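Local coordinates for uncharacterized protein (Pyrococcus furiosus, PDB 4XLZ), which probably removes an acetyl group from N,N'-diacetylchitobiose as a CE-14 family deacetylase, and here holds a cadmium ion at its metal site, at residues E38-D42 against R88-E92; V125-R129 against F170-I175. One frame throughout, in Å; residues are numbered along the deposited sequence.

Contact 1. Residues E38-D42 against R88-E92. With CD (cadmium ion), chain G.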
loop_
_atom_site.group_PDB
_atom_site.type_symbol
_atom_site.label_atom_id
_atom_site.label_comp_id
_atom_site.label_asym_id
_atom_site.label_seq_id
_atom_site.Cartn_x
_atom_site.Cartn_y
_atom_site.Cartn_z
ATOM N N GLU A 38 -1.716 5.991 -23.977
ATOM C CA GLU A 38 -2.434 7.222 -23.532
ATOM C C GLU A 38 -2.927 7.037 -22.142
ATOM O O GLU A 38 -3.512 6.024 -21.780
ATOM C CB GLU A 38 -3.629 7.641 -24.443
ATOM C CG GLU A 38 -4.585 6.434 -24.724
ATOM C CD GLU A 38 -5.734 6.818 -25.667
ATOM O OE1 GLU A 38 -5.744 7.946 -26.157
ATOM O OE2 GLU A 38 -6.724 6.015 -25.792
ATOM N N PRO A 39 -2.855 8.089 -21.359
ATOM C CA PRO A 39 -3.411 8.006 -19.979
ATOM C C PRO A 39 -4.913 7.897 -19.936
ATOM O O PRO A 39 -5.459 7.088 -19.160
ATOM C CB PRO A 39 -2.933 9.360 -19.312
ATOM C CG PRO A 39 -1.664 9.750 -20.046
ATOM C CD PRO A 39 -1.908 9.238 -21.578
ATOM N N HIS A 40 -5.596 8.718 -20.832
ATOM C CA HIS A 40 -7.066 8.738 -20.878
ATOM C C HIS A 40 -7.475 8.633 -22.353
ATOM O O HIS A 40 -6.668 8.869 -23.230
ATOM C CB HIS A 40 -7.540 10.159 -20.379
ATOM C CG HIS A 40 -7.013 10.463 -19.024
ATOM N ND1 HIS A 40 -6.159 11.553 -18.840
ATOM C CD2 HIS A 40 -7.286 9.927 -17.809
ATOM C CE1 HIS A 40 -5.889 11.625 -17.530
ATOM N NE2 HIS A 40 -6.557 10.657 -16.884
ATOM N N PRO A 41 -8.765 8.244 -22.537
ATOM C CA PRO A 41 -9.285 8.222 -23.933
ATOM C C PRO A 41 -9.242 9.750 -24.454
ATOM O O PRO A 41 -9.686 10.675 -23.786
ATOM C CB PRO A 41 -10.778 7.854 -23.727
ATOM C CG PRO A 41 -10.787 7.090 -22.401
ATOM C CD PRO A 41 -9.791 7.909 -21.556
ATOM N N ASP A 42 -8.551 9.867 -25.526
ATOM C CA ASP A 42 -8.325 11.103 -26.286
ATOM C C ASP A 42 -6.934 11.610 -26.246
ATOM O O ASP A 42 -6.558 12.408 -27.072
ATOM C CB ASP A 42 -9.320 12.248 -26.055
ATOM C CG ASP A 42 -9.125 13.043 -24.728
ATOM O OD1 ASP A 42 -8.010 13.054 -24.149
ATOM O OD2 ASP A 42 -10.100 13.752 -24.264
ATOM N N ARG A 88 -17.153 7.122 -23.337
ATOM C CA ARG A 88 -15.825 7.370 -23.846
ATOM C C ARG A 88 -15.146 6.267 -24.601
ATOM O O ARG A 88 -14.279 6.517 -25.493
ATOM C CB ARG A 88 -14.915 7.844 -22.678
ATOM C CG ARG A 88 -15.467 9.191 -22.142
ATOM C CD ARG A 88 -14.507 9.819 -21.038
ATOM N NE ARG A 88 -13.283 10.282 -21.665
ATOM C CZ ARG A 88 -12.332 11.022 -20.987
ATOM N NH1 ARG A 88 -12.575 11.214 -19.672
ATOM N NH2 ARG A 88 -11.231 11.458 -21.620
ATOM N N ARG A 89 -15.543 4.968 -24.304
ATOM C CA ARG A 89 -15.002 3.890 -25.107
ATOM C C ARG A 89 -15.518 4.004 -26.561
ATOM O O ARG A 89 -14.705 3.846 -27.477
ATOM C CB ARG A 89 -15.480 2.571 -24.451
ATOM C CG ARG A 89 -14.909 1.472 -25.313
ATOM C CD ARG A 89 -15.572 0.219 -24.813
ATOM N NE ARG A 89 -15.072 0.076 -23.429
ATOM C CZ ARG A 89 -14.313 -0.936 -22.990
ATOM N NH1 ARG A 89 -14.016 -2.006 -23.820
ATOM N NH2 ARG A 89 -13.904 -0.850 -21.725
ATOM N N ARG A 90 -16.799 4.325 -26.650
ATOM C CA ARG A 90 -17.327 4.472 -28.045
ATOM C C ARG A 90 -16.721 5.708 -28.774
ATOM O O ARG A 90 -16.393 5.623 -29.953
ATOM C CB ARG A 90 -18.823 4.647 -27.959
ATOM C CG ARG A 90 -19.456 3.390 -27.373
ATOM C CD ARG A 90 -20.819 3.550 -26.744
ATOM N NE ARG A 90 -21.386 2.229 -26.321
ATOM C CZ ARG A 90 -22.637 2.064 -25.880
ATOM N NH1 ARG A 90 -23.467 3.131 -25.788
ATOM N NH2 ARG A 90 -23.046 0.848 -25.508
ATOM N N GLU A 91 -16.541 6.803 -28.009
ATOM C CA GLU A 91 -15.820 7.982 -28.605
ATOM C C GLU A 91 -14.470 7.651 -29.127
ATOM O O GLU A 91 -14.037 8.033 -30.177
ATOM C CB GLU A 91 -15.716 9.090 -27.580
ATOM C CG GLU A 91 -17.103 9.670 -27.327
ATOM C CD GLU A 91 -17.233 10.715 -26.254
ATOM O OE1 GLU A 91 -18.332 11.395 -26.115
ATOM O OE2 GLU A 91 -16.275 10.880 -25.412
ATOM N N GLU A 92 -13.708 6.869 -28.303
ATOM C CA GLU A 92 -12.390 6.503 -28.785
ATOM C C GLU A 92 -12.385 5.568 -30.006
ATOM O O GLU A 92 -11.534 5.667 -30.875
ATOM C CB GLU A 92 -11.552 5.823 -27.601
ATOM C CG GLU A 92 -10.098 5.644 -27.968
ATOM C CD GLU A 92 -9.296 6.951 -27.956
ATOM O OE1 GLU A 92 -8.532 7.275 -27.029
ATOM O OE2 GLU A 92 -9.302 7.688 -28.984
HETATM CD CD CD G . -5.339 13.029 -20.435
HETATM O O HOH W 1 -6.898 9.216 -28.463
HETATM O O HOH W 2 -6.325 14.859 -18.901
#

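Contact 2. Residues V125-R129 against F170-I175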
loop_
_atom_site.group_PDB
_atom_site.type_symbol
_atom_site.label_atom_id
_atom_site.label_comp_id
_atom_site.label_asym_id
_atom_site.label_seq_id
_atom_site.Cartn_x
_atom_site.Cartn_y
_atom_site.Cartn_z
ATOM N N VAL A 125 4.065 -4.790 -19.920
ATOM C CA VAL A 125 5.055 -5.778 -20.416
ATOM C C VAL A 125 4.261 -6.954 -21.050
ATOM O O VAL A 125 4.798 -7.407 -22.104
ATOM C CB VAL A 125 5.853 -6.232 -19.243
ATOM C CG1 VAL A 125 6.692 -7.506 -19.594
ATOM C CG2 VAL A 125 6.841 -5.107 -18.815
ATOM N N LYS A 126 3.128 -7.372 -20.554
ATOM C CA LYS A 126 2.408 -8.524 -21.210
ATOM C C LYS A 126 2.013 -8.100 -22.623
ATOM O O LYS A 126 2.194 -8.847 -23.598
ATOM C CB LYS A 126 1.107 -8.740 -20.397
ATOM C CG LYS A 126 0.336 -9.952 -20.931
ATOM C CD LYS A 126 -0.656 -10.628 -19.810
ATOM C CE LYS A 126 -1.707 -9.757 -19.533
ATOM N NZ LYS A 126 -2.328 -10.415 -18.224
ATOM N N ILE A 127 1.522 -6.866 -22.802
ATOM C CA ILE A 127 1.088 -6.450 -24.165
ATOM C C ILE A 127 2.249 -6.217 -24.999
ATOM O O ILE A 127 2.246 -6.577 -26.238
ATOM C CB ILE A 127 0.280 -5.150 -24.006
ATOM C CG1 ILE A 127 -1.031 -5.442 -23.247
ATOM C CG2 ILE A 127 -0.099 -4.617 -25.456
ATOM C CD1 ILE A 127 -1.783 -4.173 -22.694
ATOM N N ILE A 128 3.376 -5.616 -24.571
ATOM C CA ILE A 128 4.536 -5.437 -25.364
ATOM C C ILE A 128 5.079 -6.799 -25.831
ATOM O O ILE A 128 5.522 -6.860 -26.971
ATOM C CB ILE A 128 5.623 -4.590 -24.560
ATOM C CG1 ILE A 128 5.028 -3.151 -24.409
ATOM C CG2 ILE A 128 6.979 -4.549 -25.278
ATOM C CD1 ILE A 128 5.904 -2.306 -23.420
ATOM N N ARG A 129 5.132 -7.740 -24.897
ATOM C CA ARG A 129 5.700 -9.030 -25.307
ATOM C C ARG A 129 4.727 -9.701 -26.237
ATOM O O ARG A 129 5.260 -10.411 -27.170
ATOM C CB ARG A 129 5.944 -9.888 -24.102
ATOM C CG ARG A 129 7.125 -9.385 -23.263
ATOM C CD ARG A 129 7.148 -10.252 -21.965
ATOM N NE ARG A 129 8.407 -9.846 -21.206
ATOM C CZ ARG A 129 8.649 -10.189 -19.906
ATOM N NH1 ARG A 129 9.841 -9.875 -19.382
ATOM N NH2 ARG A 129 7.681 -10.786 -19.184
ATOM N N PHE A 170 11.756 -10.579 -15.197
ATOM C CA PHE A 170 10.659 -9.657 -14.864
ATOM C C PHE A 170 9.358 -10.254 -15.401
ATOM O O PHE A 170 9.248 -10.543 -16.597
ATOM C CB PHE A 170 11.013 -8.268 -15.534
ATOM C CG PHE A 170 9.981 -7.231 -15.179
ATOM C CD1 PHE A 170 10.333 -6.412 -14.094
ATOM C CD2 PHE A 170 8.725 -7.143 -15.825
ATOM C CE1 PHE A 170 9.425 -5.397 -13.651
ATOM C CE2 PHE A 170 7.728 -6.188 -15.270
ATOM C CZ PHE A 170 8.099 -5.398 -14.191
ATOM N N SER A 171 8.366 -10.319 -14.503
ATOM C CA SER A 171 7.103 -10.964 -14.892
ATOM C C SER A 171 7.301 -12.324 -15.578
ATOM O O SER A 171 6.919 -12.557 -16.713
ATOM C CB SER A 171 6.247 -9.970 -15.696
ATOM O OG SER A 171 4.891 -10.337 -15.554
ATOM N N ASN A 172 7.967 -13.205 -14.817
ATOM C CA ASN A 172 8.467 -14.417 -15.445
ATOM C C ASN A 172 7.339 -15.344 -15.823
ATOM O O ASN A 172 7.644 -16.236 -16.653
ATOM C CB ASN A 172 9.509 -15.170 -14.493
ATOM C CG ASN A 172 8.815 -15.721 -13.212
ATOM O OD1 ASN A 172 8.293 -14.948 -12.410
ATOM N ND2 ASN A 172 8.571 -16.978 -13.158
ATOM N N ILE A 173 6.090 -15.241 -15.331
ATOM C CA ILE A 173 5.061 -16.204 -15.761
ATOM C C ILE A 173 4.778 -15.945 -17.260
ATOM O O ILE A 173 4.367 -16.869 -17.983
ATOM C CB ILE A 173 3.813 -16.071 -14.919
ATOM C CG1 ILE A 173 4.186 -16.366 -13.482
ATOM C CG2 ILE A 173 2.784 -17.184 -15.304
ATOM C CD1 ILE A 173 4.990 -17.695 -13.204
ATOM N N ASP A 174 5.003 -14.729 -17.797
ATOM C CA ASP A 174 4.838 -14.500 -19.248
ATOM C C ASP A 174 5.718 -15.468 -20.010
ATOM O O ASP A 174 5.200 -16.039 -20.938
ATOM C CB ASP A 174 5.341 -13.043 -19.540
ATOM C CG ASP A 174 4.352 -11.979 -19.231
ATOM O OD1 ASP A 174 4.798 -10.763 -19.357
ATOM O OD2 ASP A 174 3.158 -12.266 -18.875
ATOM N N ILE A 175 6.976 -15.614 -19.635
ATOM C CA ILE A 175 7.930 -16.416 -20.394
ATOM C C ILE A 175 7.444 -17.837 -20.219
ATOM O O ILE A 175 7.381 -18.610 -21.218
ATOM C CB ILE A 175 9.297 -16.284 -19.735
ATOM C CG1 ILE A 175 10.134 -15.107 -20.249
ATOM C CG2 ILE A 175 10.249 -17.420 -20.137
ATOM C CD1 ILE A 175 9.475 -13.693 -20.215
#

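Contact 1. Residues E38-D42 against R88-E92
Glu38 and Glu92 approach from opposite directions, their carboxylate planes 29° apart, until Glu38 OE2 lies 2.5 Å from Glu92 OE1. A separation this short suggests that one of the two acids holds a proton. Glu92 brings its carboxylate there by pointing CG opposite its backbone N (chi1 -170°) and bending at chi2. Its OE1 also takes the amide N of Asp42 at 3.0 Å, met from above the carboxylate plane. Water 1 lies 2.9 Å from both Glu38 OE1 and Glu92 OE2, while Glu38 OE1 has a further donor in the amide of Cys44.

One turn earlier on the helix, Arg88 crosses the ring of Pro41 at about a right angle, and Pro41 CD sits over one guanidinium face. Arg88 NH2 donates to Pro41 O at 2.8 Å, lying in the carbonyl plane although the N-H...O angle is a bent 139°. The salt bridge from Arg88 NH2 to Asp42 OD2 is long, at 3.7 Å; the second terminal nitrogen, NH1, is bound to Gly70 O.

His40 ND1 binds the cadmium ion at 2.3 Å, with Asp43 and His151 as further ligands, and His40 NE2 is held by Asp150. Helix 81-99 is joined through Arg88 and Glu92 to the His-Pro-Asp-Asp sequence that follows strand 33-38, the metal-binding loop characteristic of GlcNAc-PI de-N-acetylase relatives.

Contact 2. Residues V125-R129 against F170-I175
Arg129 reaches end-on into the turn before helix 172-176 and clamps the carbonyl of Phe170 with both terminal nitrogens: NH1 stands 2.9 Å and NH2 3.0 Å from Phe170 O, which lies close to the guanidinium plane. The chain is extended from CG to NE, carrying the guanidinium from helix 118-131 to the turn. NH2 has three acceptors for two hydrogens, so at least one hydrogen is shared. Ser171 O, 3.1 Å from Arg129 NH2, is approached from above its carbonyl plane, and the amide of Asp174 reaches the same oxygen from the opposite face. Asp174 OD1 completes the set with a salt bridge to Arg129 NH2 of 2.9 Å, met on its anti side with an N-H...O angle of 144°, the carboxylate and guanidinium planes 80° apart.

Aliphatic groups sandwich this dense part: Ile175 CD1 lies over one guanidinium face, 3.6 Å from Arg129 CZ, and Val125 CG1 over the other; NE is taken by Ser165 O.

Beyond the guanidinium, contacts are fewer: Val125 CG2 touches Phe170 CE2 obliquely at 3.8 Å, a buried apolar contact. Lys126 comes near Asp174 with its CA, 3.8 Å from Asp174 OD1, and more distantly with CG. Ser171 and Ile175, which also serve the tight part, are partly exposed to solvent. Lys126 NZ turns instead to Asp174 of the third subunit.

Asp174 therefore divides its oxygens, OD1 to Arg129 and OD2, reciprocally, to Lys126 of that subunit. The shared carboxylate places this turn at the subunit interface, and its two cationic partners would probably favour the ionised form.

In the fold
Contact 1 closes in sequence before contact 2 opens; their centres lie 25 Å apart and their nearest atoms about 10 Å, without touching. Contact 1 supplies His40 to the metal site, and Asp42 OD2 is hydrogen-bonded to a bound Tris molecule, probably from the crystallisation liquor. Contact 2 is remote from that site: Arg129 CZ is 27.1 Å from the cadmium ion, and the contact packs against the third and fourth subunits as well as its own chain. Trp106 of strand 103-109 relates the two regions across the assembly. In its own chain it touches Pro41 and Glu92 of contact 1, whereas Asn172 from the 170-175 segment donates to Trp106 O of the third subunit.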